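Local coordinates for chitin elicitor-binding protein (Oryza sativa subsp. japonica, PDB 5JCD) that binds chitin oligosaccharides from fungal cell walls through its LysM-containing ectodomain and relays the elicitor signal for plant defence responses, at residues C13-L18 and F68-N73; R81-V86 and I130-S135; Q108-A113 and Q126-P131. All coordinates share one frame; numbering follows the deposited sequence.

Contact 1 (C13-L18 and F68-N73); sequences CKSAIL and FRCRCN
S15 and F68 meet across two antiparallel strands, 13-18 and 68-72, and they form the densely packed end of this contact. Each reaches the other through the backbone: S15 N donates to F68 O in an almost straight bond (N-H...O 178°), while F68 N returns a bond of 2.9 Å to S15 O from above the carbonyl plane. The chi1 of F68, 57°, sets CG between the backbone N and the carbonyl carbon, and S15 CB lies over one face of the ring, 4.3 Å from the centroid, as a CH-pi contact. The I17 backbone N approaches the ring edge, and I17 CG2 touches F68 CE2 at 4.0 Å, the two side chains crossing at about a right angle. The buried hydroxyl S15 OG packs against C70 CB at 3.4 Å. A second hydrogen-bonded pair, C13 with C70, continues the ladder: C70 N to C13 O spans 2.9 Å and C13 N to C70 O 3.2 Å. These strands belong to the large mixed sheet of the ectodomain, and the cysteines on the S15-F68 face tie it to the later chain, C13 to C136 and C70 to C134. The other face is looser and turned to solvent. There K14 and R69 form the intervening non-hydrogen-bonded pair, and their exposed side chains graze the opposite backbone, R69 CG standing 4.0 Å from C13 O. The guanidinium of R69 finds its salt-bridge partner elsewhere, in D80.

Contact 2 (R81-V86 and I130-S135); sequences RLPIYV and IPLPCS
In the first LysM, P83 and I130 join segments 81-86 and 130-135 where the antiparallel pair of strands 84-86 and 127-129 runs out. A single hydrogen bond crosses the contact: I130 N donates to P83 O at 3.0 Å, nearly straight, with an N-H...O angle of 175°, and close to the line of the carbonyl. The rest is apolar. P83, preceded by a cis peptide bond, offers CG and CD to two residues of 130-135. CG meets I130 CB at 4.1 Å, and CD meets L132 CD1 at 3.6 Å; both side chains cross the ring at about a right angle. Between them P131 sits at the centre of an inverse gamma turn, which carries the chain from I130 to L132. Farther along, in strand 84-86, Y85 CB packs on I130 CG1 at 3.8 Å. The tyrosine has CG anti to its backbone N (chi1 -175°), and the ring leads away from I130 until OH hydrogen-bonds D91, a residue assigned to chitin binding by similarity. L132 also packs on I17 and F68 of the mixed sheet. First and last strands paired antiparallel, as 84-86 and 127-129 are here, are characteristic of the LysM βααβ fold.

Contact 3 (Q108-A113 and Q126-P131); sequences QEIAAA and QTLWIP
A113 and I110 of helix 107-113 pack against the last strand of the first LysM, 127-129, and the two residues that follow it. This is the helix-on-sheet layer of the βααβ fold, in which two helices cover one side of a two-stranded antiparallel sheet. No hydrogen bond joins the two segments directly; apolar packing carries the contact.

Among aliphatic groups, A113 CB settles against the proline ring, 3.9 Å from P131 CG, and the same CG lies 3.9 Å from the backbone O of E109, one turn earlier. I110 is buried. Its CD1 meets I130 CD1 at 4.1 Å, the two isoleucines lying side by side and pointing the same way, while the other branch, CG2, has a looser contact of 4.4 Å with L128 CD1. L93 of helix 93-100 touches both I110 and L128, adding to the apolar layer between the helices and the strand.

Polar bonds that bind helix to strand pass through a neighbour. N114, an experimentally identified chitin-binding residue, follows the helix directly; its OD1 accepts from W129 N and its ND2 donates to I110 O. The carboxylate of E109 is bonded outside the two segments, OE1 to T106 N and OE2 to N2 N.

The aromatic contact lies at the C-terminal end of the helical segment. W129 has CG anti to its backbone N (chi1 169°), and NE1 is hydrogen-bonded to S79 O, while R81 makes a cation-pi contact with the indole. Its six-membered ring brings CE3 to the helix, 3.8 Å from A113 CB, while P131 CB lies above one face, toward the rim; A113 O comes to the ring edge, near its plane, 3.6 Å from CE3.

Along the chain, contact 1 closes before contacts 2 and 3 open, and the last two finish on the same stretch, sharing I130 and P131. Contact 1 lies in the large mixed sheet; its centre is about 9 Å from that of contact 2, to which the C70-C134 disulfide bonds it directly. Contacts 2 and 3 have centres about 8 Å apart and meet through the paired strands 84-86 and 127-129 of the first LysM. Contacts 1 and 3 do not touch, their centres being about 16 Å apart. Contact 2 thus stands between the disulfide-linked sheet and the LysM, joining that module to the rest of the chitin-binding ectodomain.

Contact 1 (C13-L18 and F68-N73)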
ATOM      1  N   CYS A  13       1.761   3.810  13.492  1.00 29.83           N
ATOM      2  CA  CYS A  13       2.245   2.420  13.515  1.00 32.48           C
ATOM      3  C   CYS A  13       2.962   2.078  12.199  1.00 37.35           C
ATOM      4  O   CYS A  13       3.041   2.901  11.293  1.00 38.82           O
ATOM      5  CB  CYS A  13       1.097   1.414  13.772  1.00 28.79           C
ATOM      6  SG  CYS A  13      -0.247   1.344  12.485  1.00 32.77           S
ATOM      7  N   LYS A  14       3.511   0.871  12.121  1.00 33.35           N
ATOM      8  CA  LYS A  14       4.137   0.374  10.905  1.00 34.98           C
ATOM      9  C   LYS A  14       3.164  -0.457  10.018  1.00 35.38           C
ATOM     10  O   LYS A  14       2.529  -1.390  10.498  1.00 27.04           O
ATOM     11  CB  LYS A  14       5.388  -0.445  11.275  1.00 32.87           C
ATOM     12  CG  LYS A  14       6.371  -0.597  10.118  1.00 54.32           C
ATOM     13  CD  LYS A  14       7.721  -1.170  10.564  1.00 67.32           C
ATOM     14  CE  LYS A  14       7.817  -2.688  10.428  1.00 68.15           C
ATOM     15  NZ  LYS A  14       7.452  -3.446  11.667  1.00 66.25           N
ATOM     16  N   SER A  15       3.066  -0.121   8.729  1.00 34.35           N
ATOM     17  CA  SER A  15       2.240  -0.868   7.770  1.00 23.43           C
ATOM     18  C   SER A  15       3.058  -1.168   6.529  1.00 32.28           C
ATOM     19  O   SER A  15       4.247  -0.834   6.465  1.00 33.54           O
ATOM     20  CB  SER A  15       1.028  -0.050   7.334  1.00 34.05           C
ATOM     21  OG  SER A  15       0.115   0.176   8.380  1.00 37.49           O
ATOM     22  N   ALA A  16       2.420  -1.783   5.537  1.00 32.23           N
ATOM     23  CA  ALA A  16       3.079  -2.065   4.260  1.00 34.38           C
ATOM     24  C   ALA A  16       2.108  -2.172   3.084  1.00 30.28           C
ATOM     25  O   ALA A  16       0.925  -2.435   3.279  1.00 34.36           O
ATOM     26  CB  ALA A  16       3.912  -3.374   4.360  1.00 19.47           C
ATOM     27  N   ILE A  17       2.623  -1.985   1.870  1.00 27.54           N
ATOM     28  CA  ILE A  17       1.934  -2.457   0.670  1.00 25.99           C
ATOM     29  C   ILE A  17       2.776  -3.550   0.044  1.00 24.74           C
ATOM     30  O   ILE A  17       4.000  -3.502   0.096  1.00 35.88           O
ATOM     31  CB  ILE A  17       1.705  -1.336  -0.404  1.00 27.97           C
ATOM     32  CG1 ILE A  17       3.053  -0.720  -0.841  1.00 31.76           C
ATOM     33  CG2 ILE A  17       0.729  -0.273   0.107  1.00 27.22           C
ATOM     34  CD1 ILE A  17       2.973   0.366  -1.985  1.00 21.55           C
ATOM     35  N   LEU A  18       2.129  -4.532  -0.569  1.00 24.35           N
ATOM     36  CA  LEU A  18       2.879  -5.469  -1.394  1.00 31.13           C
ATOM     37  C   LEU A  18       2.917  -4.837  -2.788  1.00 35.21           C
ATOM     38  O   LEU A  18       1.916  -4.814  -3.513  1.00 34.59           O
ATOM     39  CB  LEU A  18       2.224  -6.851  -1.410  1.00 25.21           C
ATOM     40  CG  LEU A  18       2.987  -7.899  -2.215  1.00 36.89           C
ATOM     41  CD1 LEU A  18       4.360  -8.195  -1.569  1.00 28.62           C
ATOM     42  CD2 LEU A  18       2.184  -9.183  -2.429  1.00 31.50           C
ATOM     43  N   PHE A  68       6.008   1.307   5.697  1.00 33.04           N
ATOM     44  CA  PHE A  68       5.947   2.743   5.866  1.00 34.93           C
ATOM     45  C   PHE A  68       5.249   3.107   7.160  1.00 33.11           C
ATOM     46  O   PHE A  68       4.635   2.266   7.797  1.00 31.36           O
ATOM     47  CB  PHE A  68       5.241   3.409   4.668  1.00 33.60           C
ATOM     48  CG  PHE A  68       3.847   2.902   4.415  1.00 37.39           C
ATOM     49  CD1 PHE A  68       2.756   3.487   5.042  1.00 37.44           C
ATOM     50  CD2 PHE A  68       3.629   1.837   3.545  1.00 20.07           C
ATOM     51  CE1 PHE A  68       1.481   3.012   4.809  1.00 41.12           C
ATOM     52  CE2 PHE A  68       2.368   1.363   3.316  1.00 29.97           C
ATOM     53  CZ  PHE A  68       1.286   1.942   3.939  1.00 30.73           C
ATOM     54  N   ARG A  69       5.330   4.378   7.528  1.00 34.25           N
ATOM     55  CA  ARG A  69       4.633   4.862   8.691  1.00 37.16           C
ATOM     56  C   ARG A  69       3.200   5.191   8.365  1.00 37.91           C
ATOM     57  O   ARG A  69       2.922   5.965   7.472  1.00 40.26           O
ATOM     58  CB  ARG A  69       5.345   6.079   9.277  1.00 35.04           C
ATOM     59  CG  ARG A  69       5.227   6.165  10.800  1.00 52.23           C
ATOM     60  CD  ARG A  69       4.954   7.588  11.254  1.00 66.78           C
ATOM     61  NE  ARG A  69       5.951   8.505  10.708  1.00 71.60           N
ATOM     62  CZ  ARG A  69       5.899   9.825  10.827  1.00 76.57           C
ATOM     63  NH1 ARG A  69       4.891  10.383  11.479  1.00 83.43           N
ATOM     64  NH2 ARG A  69       6.852  10.585  10.303  1.00 73.84           N
ATOM     65  N   CYS A  70       2.286   4.546   9.073  1.00 39.56           N
ATOM     66  CA  CYS A  70       0.880   4.831   8.925  1.00 28.20           C
ATOM     67  C   CYS A  70       0.407   5.837   9.971  1.00 35.71           C
ATOM     68  O   CYS A  70       0.794   5.780  11.132  1.00 35.24           O
ATOM     69  CB  CYS A  70       0.082   3.537   9.076  1.00 26.06           C
ATOM     70  SG  CYS A  70      -1.696   3.757   8.903  1.00 34.12           S
ATOM     71  N   ARG A  71      -0.416   6.780   9.543  1.00 38.37           N
ATOM     72  CA  ARG A  71      -1.100   7.673  10.464  1.00 42.29           C
ATOM     73  C   ARG A  71      -2.602   7.533  10.340  1.00 38.27           C
ATOM     74  O   ARG A  71      -3.140   7.496   9.227  1.00 42.61           O
ATOM     75  CB  ARG A  71      -0.699   9.130  10.237  1.00 46.65           C
ATOM     76  CG  ARG A  71      -1.552  10.097  11.020  1.00 48.94           C
ATOM     77  CD  ARG A  71      -1.037  11.533  10.996  1.00 53.76           C
ATOM     78  NE  ARG A  71      -1.943  12.430  11.727  1.00 60.13           N
ATOM     79  CZ  ARG A  71      -1.627  13.146  12.806  1.00 68.77           C
ATOM     80  NH1 ARG A  71      -0.407  13.091  13.335  1.00 68.82           N
ATOM     81  NH2 ARG A  71      -2.547  13.925  13.360  1.00 67.63           N
ATOM     82  N   CYS A  72      -3.274   7.439  11.485  1.00 36.89           N
ATOM     83  CA  CYS A  72      -4.724   7.340  11.521  1.00 44.34           C
ATOM     84  C   CYS A  72      -5.307   8.729  11.743  1.00 45.81           C
ATOM     85  O   CYS A  72      -4.781   9.500  12.538  1.00 41.93           O
ATOM     86  CB  CYS A  72      -5.170   6.376  12.621  1.00 42.54           C
ATOM     87  SG  CYS A  72      -4.806   4.638  12.263  1.00 50.45           S
ATOM     88  N   ASN A  73      -6.340   9.087  10.991  1.00 47.74           N
ATOM     89  CA  ASN A  73      -6.993  10.368  11.236  1.00 47.40           C
ATOM     90  C   ASN A  73      -8.344  10.332  11.937  1.00 48.20           C
ATOM     91  O   ASN A  73      -9.037  11.339  11.966  1.00 52.29           O
ATOM     92  CB  ASN A  73      -7.118  11.198   9.953  1.00 43.48           C
ATOM     93  CG  ASN A  73      -8.054  10.593   8.935  1.00 45.36           C
ATOM     94  OD1 ASN A  73      -8.796   9.651   9.211  1.00 40.01           O
ATOM     95  ND2 ASN A  73      -8.074  11.193   7.753  1.00 59.52           N
TER

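Contact 2 (R81-V86 and I130-S135)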
ATOM      1  N   ARG A  81       2.078  11.393   5.183  1.00 49.98           N
ATOM      2  CA  ARG A  81       2.621  12.458   4.324  1.00 50.24           C
ATOM      3  C   ARG A  81       3.718  11.985   3.374  1.00 45.60           C
ATOM      4  O   ARG A  81       4.413  12.796   2.783  1.00 59.34           O
ATOM      5  CB  ARG A  81       3.059  13.684   5.140  1.00 46.79           C
ATOM      6  CG  ARG A  81       1.943  14.250   6.014  1.00 57.48           C
ATOM      7  CD  ARG A  81       0.871  14.914   5.165  1.00 75.06           C
ATOM      8  NE  ARG A  81      -0.415  15.037   5.855  1.00 86.66           N
ATOM      9  CZ  ARG A  81      -1.380  15.885   5.502  1.00 89.16           C
ATOM     10  NH1 ARG A  81      -1.204  16.708   4.470  1.00 89.19           N
ATOM     11  NH2 ARG A  81      -2.520  15.919   6.183  1.00 83.07           N
ATOM     12  N   LEU A  82       3.844  10.668   3.230  1.00 43.25           N
ATOM     13  CA  LEU A  82       4.743  10.023   2.277  1.00 35.31           C
ATOM     14  C   LEU A  82       3.979   8.870   1.672  1.00 38.31           C
ATOM     15  O   LEU A  82       3.017   8.387   2.280  1.00 37.54           O
ATOM     16  CB  LEU A  82       5.973   9.485   2.996  1.00 36.79           C
ATOM     17  CG  LEU A  82       6.916  10.567   3.506  1.00 42.35           C
ATOM     18  CD1 LEU A  82       7.922  10.005   4.503  1.00 31.73           C
ATOM     19  CD2 LEU A  82       7.622  11.196   2.306  1.00 46.36           C
ATOM     20  N   PRO A  83       4.370   8.429   0.465  1.00 36.17           N
ATOM     21  CA  PRO A  83       5.419   8.972  -0.389  1.00 46.02           C
ATOM     22  C   PRO A  83       4.979  10.241  -1.125  1.00 39.66           C
ATOM     23  O   PRO A  83       3.790  10.548  -1.182  1.00 39.58           O
ATOM     24  CB  PRO A  83       5.654   7.847  -1.389  1.00 44.84           C
ATOM     25  CG  PRO A  83       4.359   7.185  -1.499  1.00 39.44           C
ATOM     26  CD  PRO A  83       3.722   7.261  -0.157  1.00 35.24           C
ATOM     27  N   ILE A  84       5.948  10.963  -1.676  1.00 44.58           N
ATOM     28  CA  ILE A  84       5.684  12.181  -2.445  1.00 53.05           C
ATOM     29  C   ILE A  84       5.848  11.912  -3.932  1.00 53.56           C
ATOM     30  O   ILE A  84       6.855  11.340  -4.354  1.00 53.45           O
ATOM     31  CB  ILE A  84       6.650  13.297  -2.018  1.00 57.73           C
ATOM     32  CG1 ILE A  84       6.139  13.931  -0.732  1.00 49.89           C
ATOM     33  CG2 ILE A  84       6.793  14.361  -3.101  1.00 58.85           C
ATOM     34  CD1 ILE A  84       4.719  14.347  -0.856  1.00 51.64           C
ATOM     35  N   TYR A  85       4.859  12.309  -4.730  1.00 52.10           N
ATOM     36  CA  TYR A  85       4.972  12.115  -6.175  1.00 58.94           C
ATOM     37  C   TYR A  85       4.997  13.436  -6.944  1.00 66.32           C
ATOM     38  O   TYR A  85       4.111  14.290  -6.788  1.00 67.24           O
ATOM     39  CB  TYR A  85       3.846  11.222  -6.707  1.00 47.16           C
ATOM     40  CG  TYR A  85       4.006  10.908  -8.169  1.00 52.45           C
ATOM     41  CD1 TYR A  85       4.771   9.827  -8.588  1.00 43.67           C
ATOM     42  CD2 TYR A  85       3.423  11.719  -9.141  1.00 51.00           C
ATOM     43  CE1 TYR A  85       4.931   9.550  -9.938  1.00 45.13           C
ATOM     44  CE2 TYR A  85       3.572  11.452 -10.482  1.00 51.87           C
ATOM     45  CZ  TYR A  85       4.323  10.371 -10.886  1.00 52.63           C
ATOM     46  OH  TYR A  85       4.458  10.121 -12.238  1.00 44.92           O
ATOM     47  N   VAL A  86       6.015  13.591  -7.785  1.00 65.72           N
ATOM     48  CA  VAL A  86       6.129  14.765  -8.656  1.00 60.70           C
ATOM     49  C   VAL A  86       5.477  14.550 -10.030  1.00 52.60           C
ATOM     50  O   VAL A  86       5.893  13.698 -10.814  1.00 54.64           O
ATOM     51  CB  VAL A  86       7.604  15.201  -8.793  1.00 65.68           C
ATOM     52  CG1 VAL A  86       8.110  15.726  -7.470  1.00 56.91           C
ATOM     53  CG2 VAL A  86       8.477  14.028  -9.228  1.00 74.29           C
ATOM     54  N   ILE A 130       0.828  10.891  -1.800  1.00 45.45           N
ATOM     55  CA  ILE A 130       0.064   9.691  -2.121  1.00 43.12           C
ATOM     56  C   ILE A 130      -0.330   8.965  -0.817  1.00 45.70           C
ATOM     57  O   ILE A 130       0.520   8.412  -0.127  1.00 38.75           O
ATOM     58  CB  ILE A 130       0.897   8.745  -3.017  1.00 39.44           C
ATOM     59  CG1 ILE A 130       1.451   9.492  -4.239  1.00 39.12           C
ATOM     60  CG2 ILE A 130       0.093   7.522  -3.421  1.00 36.34           C
ATOM     61  CD1 ILE A 130       0.384  10.105  -5.152  1.00 38.11           C
ATOM     62  N   PRO A 131      -1.626   8.958  -0.480  1.00 39.98           N
ATOM     63  CA  PRO A 131      -2.072   8.326   0.766  1.00 37.84           C
ATOM     64  C   PRO A 131      -2.267   6.809   0.652  1.00 32.83           C
ATOM     65  O   PRO A 131      -3.402   6.352   0.597  1.00 32.79           O
ATOM     66  CB  PRO A 131      -3.433   8.974   1.000  1.00 43.62           C
ATOM     67  CG  PRO A 131      -3.959   9.196  -0.405  1.00 41.00           C
ATOM     68  CD  PRO A 131      -2.745   9.536  -1.241  1.00 37.85           C
ATOM     69  N   LEU A 132      -1.186   6.039   0.638  1.00 35.16           N
ATOM     70  CA  LEU A 132      -1.301   4.572   0.662  1.00 34.73           C
ATOM     71  C   LEU A 132      -2.174   4.093   1.824  1.00 36.30           C
ATOM     72  O   LEU A 132      -2.082   4.601   2.959  1.00 38.67           O
ATOM     73  CB  LEU A 132       0.085   3.939   0.757  1.00 30.18           C
ATOM     74  CG  LEU A 132       1.052   4.417  -0.328  1.00 28.57           C
ATOM     75  CD1 LEU A 132       2.441   3.917  -0.059  1.00 31.29           C
ATOM     76  CD2 LEU A 132       0.571   3.912  -1.693  1.00 35.31           C
ATOM     77  N   PRO A 133      -3.042   3.121   1.545  1.00 32.49           N
ATOM     78  CA  PRO A 133      -3.993   2.669   2.560  1.00 28.69           C
ATOM     79  C   PRO A 133      -3.344   1.827   3.671  1.00 37.88           C
ATOM     80  O   PRO A 133      -2.492   0.962   3.431  1.00 30.38           O
ATOM     81  CB  PRO A 133      -4.983   1.835   1.746  1.00 25.25           C
ATOM     82  CG  PRO A 133      -4.153   1.278   0.640  1.00 23.62           C
ATOM     83  CD  PRO A 133      -3.090   2.292   0.329  1.00 33.54           C
ATOM     84  N   CYS A 134      -3.771   2.088   4.896  1.00 33.23           N
ATOM     85  CA  CYS A 134      -3.215   1.406   6.044  1.00 28.89           C
ATOM     86  C   CYS A 134      -4.159   1.544   7.215  1.00 33.06           C
ATOM     87  O   CYS A 134      -5.202   2.179   7.114  1.00 29.48           O
ATOM     88  CB  CYS A 134      -1.832   1.983   6.415  1.00 23.36           C
ATOM     89  SG  CYS A 134      -1.795   3.760   6.838  1.00 32.09           S
ATOM     90  N   SER A 135      -3.776   0.926   8.324  1.00 29.75           N
ATOM     91  CA  SER A 135      -4.523   1.035   9.561  1.00 37.23           C
ATOM     92  C   SER A 135      -3.610   0.660  10.699  1.00 37.56           C
ATOM     93  O   SER A 135      -2.582  -0.007  10.497  1.00 33.50           O
ATOM     94  CB  SER A 135      -5.731   0.102   9.558  1.00 36.95           C
ATOM     95  OG  SER A 135      -6.462   0.212  10.771  1.00 34.17           O
TER

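Contact 3 (Q108-A113 and Q126-P131)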
ATOM      1  N   GLN A 108      -9.559  10.040  -6.898  1.00 36.93           N
ATOM      2  CA  GLN A 108     -10.363  10.785  -5.933  1.00 44.39           C
ATOM      3  C   GLN A 108      -9.631  10.928  -4.599  1.00 61.50           C
ATOM      4  O   GLN A 108      -9.578  12.019  -4.027  1.00 76.72           O
ATOM      5  CB  GLN A 108     -11.687  10.066  -5.660  1.00 53.03           C
ATOM      6  CG  GLN A 108     -12.657   9.921  -6.824  1.00 59.29           C
ATOM      7  CD  GLN A 108     -12.413   8.674  -7.655  1.00 62.70           C
ATOM      8  OE1 GLN A 108     -11.278   8.251  -7.837  1.00 71.97           O
ATOM      9  NE2 GLN A 108     -13.489   8.047  -8.111  1.00 57.37           N
ATOM     10  N   GLU A 109      -9.056   9.828  -4.108  1.00 54.95           N
ATOM     11  CA  GLU A 109      -8.298   9.871  -2.859  1.00 51.45           C
ATOM     12  C   GLU A 109      -7.068  10.725  -3.007  1.00 38.52           C
ATOM     13  O   GLU A 109      -6.700  11.439  -2.088  1.00 49.99           O
ATOM     14  CB  GLU A 109      -7.917   8.467  -2.365  1.00 53.11           C
ATOM     15  CG  GLU A 109      -9.099   7.698  -1.828  1.00 51.24           C
ATOM     16  CD  GLU A 109      -8.832   6.216  -1.720  1.00 50.92           C
ATOM     17  OE1 GLU A 109      -7.895   5.722  -2.384  1.00 51.11           O
ATOM     18  OE2 GLU A 109      -9.607   5.531  -1.024  1.00 44.43           O
ATOM     19  N   ILE A 110      -6.402  10.631  -4.152  1.00 33.73           N
ATOM     20  CA  ILE A 110      -5.274  11.525  -4.374  1.00 46.11           C
ATOM     21  C   ILE A 110      -5.774  12.966  -4.436  1.00 54.93           C
ATOM     22  O   ILE A 110      -5.078  13.894  -4.034  1.00 53.83           O
ATOM     23  CB  ILE A 110      -4.500  11.183  -5.647  1.00 47.77           C
ATOM     24  CG1 ILE A 110      -4.105   9.708  -5.626  1.00 38.50           C
ATOM     25  CG2 ILE A 110      -3.278  12.095  -5.782  1.00 43.69           C
ATOM     26  CD1 ILE A 110      -3.286   9.289  -6.805  1.00 41.53           C
ATOM     27  N   ALA A 111      -6.998  13.142  -4.925  1.00 59.23           N
ATOM     28  CA  ALA A 111      -7.581  14.470  -5.012  1.00 61.06           C
ATOM     29  C   ALA A 111      -7.859  15.051  -3.621  1.00 54.93           C
ATOM     30  O   ALA A 111      -7.376  16.140  -3.283  1.00 44.96           O
ATOM     31  CB  ALA A 111      -8.848  14.448  -5.865  1.00 58.66           C
ATOM     32  N   ALA A 112      -8.608  14.310  -2.808  1.00 48.41           N
ATOM     33  CA  ALA A 112      -8.960  14.785  -1.471  1.00 55.31           C
ATOM     34  C   ALA A 112      -7.733  15.055  -0.602  1.00 60.62           C
ATOM     35  O   ALA A 112      -7.678  16.066   0.097  1.00 65.79           O
ATOM     36  CB  ALA A 112      -9.882  13.790  -0.782  1.00 52.93           C
ATOM     37  N   ALA A 113      -6.734  14.181  -0.697  1.00 55.90           N
ATOM     38  CA  ALA A 113      -5.526  14.278   0.115  1.00 52.14           C
ATOM     39  C   ALA A 113      -4.657  15.506  -0.172  1.00 57.27           C
ATOM     40  O   ALA A 113      -3.947  15.988   0.710  1.00 55.17           O
ATOM     41  CB  ALA A 113      -4.696  13.004  -0.038  1.00 45.76           C
ATOM     42  N   GLN A 126       4.738  19.581  -9.838  1.00 52.30           N
ATOM     43  CA  GLN A 126       4.011  19.709  -8.586  1.00 57.29           C
ATOM     44  C   GLN A 126       4.208  18.437  -7.734  1.00 64.67           C
ATOM     45  O   GLN A 126       4.319  17.333  -8.274  1.00 58.05           O
ATOM     46  CB  GLN A 126       2.527  19.898  -8.891  1.00 56.93           C
ATOM     47  CG  GLN A 126       1.596  19.856  -7.692  1.00 59.33           C
ATOM     48  CD  GLN A 126       0.144  19.929  -8.110  1.00 61.56           C
ATOM     49  OE1 GLN A 126      -0.170  19.899  -9.298  1.00 72.79           O
ATOM     50  NE2 GLN A 126      -0.745  20.040  -7.140  1.00 66.20           N
ATOM     51  N   THR A 127       4.285  18.596  -6.413  1.00 63.33           N
ATOM     52  CA  THR A 127       4.411  17.443  -5.530  1.00 66.88           C
ATOM     53  C   THR A 127       3.053  17.011  -4.986  1.00 64.85           C
ATOM     54  O   THR A 127       2.268  17.830  -4.497  1.00 61.15           O
ATOM     55  CB  THR A 127       5.323  17.723  -4.335  1.00 65.15           C
ATOM     56  OG1 THR A 127       4.852  18.894  -3.668  1.00 73.40           O
ATOM     57  CG2 THR A 127       6.779  17.920  -4.771  1.00 59.03           C
ATOM     58  N   LEU A 128       2.788  15.712  -5.074  1.00 57.78           N
ATOM     59  CA  LEU A 128       1.540  15.139  -4.585  1.00 57.41           C
ATOM     60  C   LEU A 128       1.833  14.163  -3.440  1.00 54.06           C
ATOM     61  O   LEU A 128       2.768  13.355  -3.520  1.00 50.03           O
ATOM     62  CB  LEU A 128       0.812  14.397  -5.710  1.00 60.04           C
ATOM     63  CG  LEU A 128       0.382  15.110  -6.991  1.00 62.79           C
ATOM     64  CD1 LEU A 128      -0.087  14.098  -8.027  1.00 58.70           C
ATOM     65  CD2 LEU A 128      -0.728  16.100  -6.684  1.00 59.49           C
ATOM     66  N   TRP A 129       1.057  14.257  -2.366  1.00 57.29           N
ATOM     67  CA  TRP A 129       1.105  13.254  -1.304  1.00 52.23           C
ATOM     68  C   TRP A 129       0.239  12.078  -1.718  1.00 49.21           C
ATOM     69  O   TRP A 129      -0.959  12.240  -1.928  1.00 48.20           O
ATOM     70  CB  TRP A 129       0.570  13.828   0.012  1.00 51.18           C
ATOM     71  CG  TRP A 129       0.345  12.783   1.085  1.00 54.12           C
ATOM     72  CD1 TRP A 129       1.105  11.661   1.316  1.00 50.87           C
ATOM     73  CD2 TRP A 129      -0.728  12.740   2.042  1.00 56.00           C
ATOM     74  NE1 TRP A 129       0.587  10.945   2.365  1.00 55.95           N
ATOM     75  CE2 TRP A 129      -0.537  11.576   2.834  1.00 53.88           C
ATOM     76  CE3 TRP A 129      -1.823  13.577   2.321  1.00 47.98           C
ATOM     77  CZ2 TRP A 129      -1.403  11.221   3.884  1.00 35.37           C
ATOM     78  CZ3 TRP A 129      -2.687  13.225   3.369  1.00 51.72           C
ATOM     79  CH2 TRP A 129      -2.470  12.049   4.136  1.00 39.77           C
ATOM     80  N   ILE A 130       0.828  10.891  -1.800  1.00 45.45           N
ATOM     81  CA  ILE A 130       0.064   9.691  -2.121  1.00 43.12           C
ATOM     82  C   ILE A 130      -0.330   8.965  -0.817  1.00 45.70           C
ATOM     83  O   ILE A 130       0.520   8.412  -0.127  1.00 38.75           O
ATOM     84  CB  ILE A 130       0.897   8.745  -3.017  1.00 39.44           C
ATOM     85  CG1 ILE A 130       1.451   9.492  -4.239  1.00 39.12           C
ATOM     86  CG2 ILE A 130       0.093   7.522  -3.421  1.00 36.34           C
ATOM     87  CD1 ILE A 130       0.384  10.105  -5.152  1.00 38.11           C
ATOM     88  N   PRO A 131      -1.626   8.958  -0.480  1.00 39.98           N
ATOM     89  CA  PRO A 131      -2.072   8.326   0.766  1.00 37.84           C
ATOM     90  C   PRO A 131      -2.267   6.809   0.652  1.00 32.83           C
ATOM     91  O   PRO A 131      -3.402   6.352   0.597  1.00 32.79           O
ATOM     92  CB  PRO A 131      -3.433   8.974   1.000  1.00 43.62           C
ATOM     93  CG  PRO A 131      -3.959   9.196  -0.405  1.00 41.00           C
ATOM     94  CD  PRO A 131      -2.745   9.536  -1.241  1.00 37.85           C
TER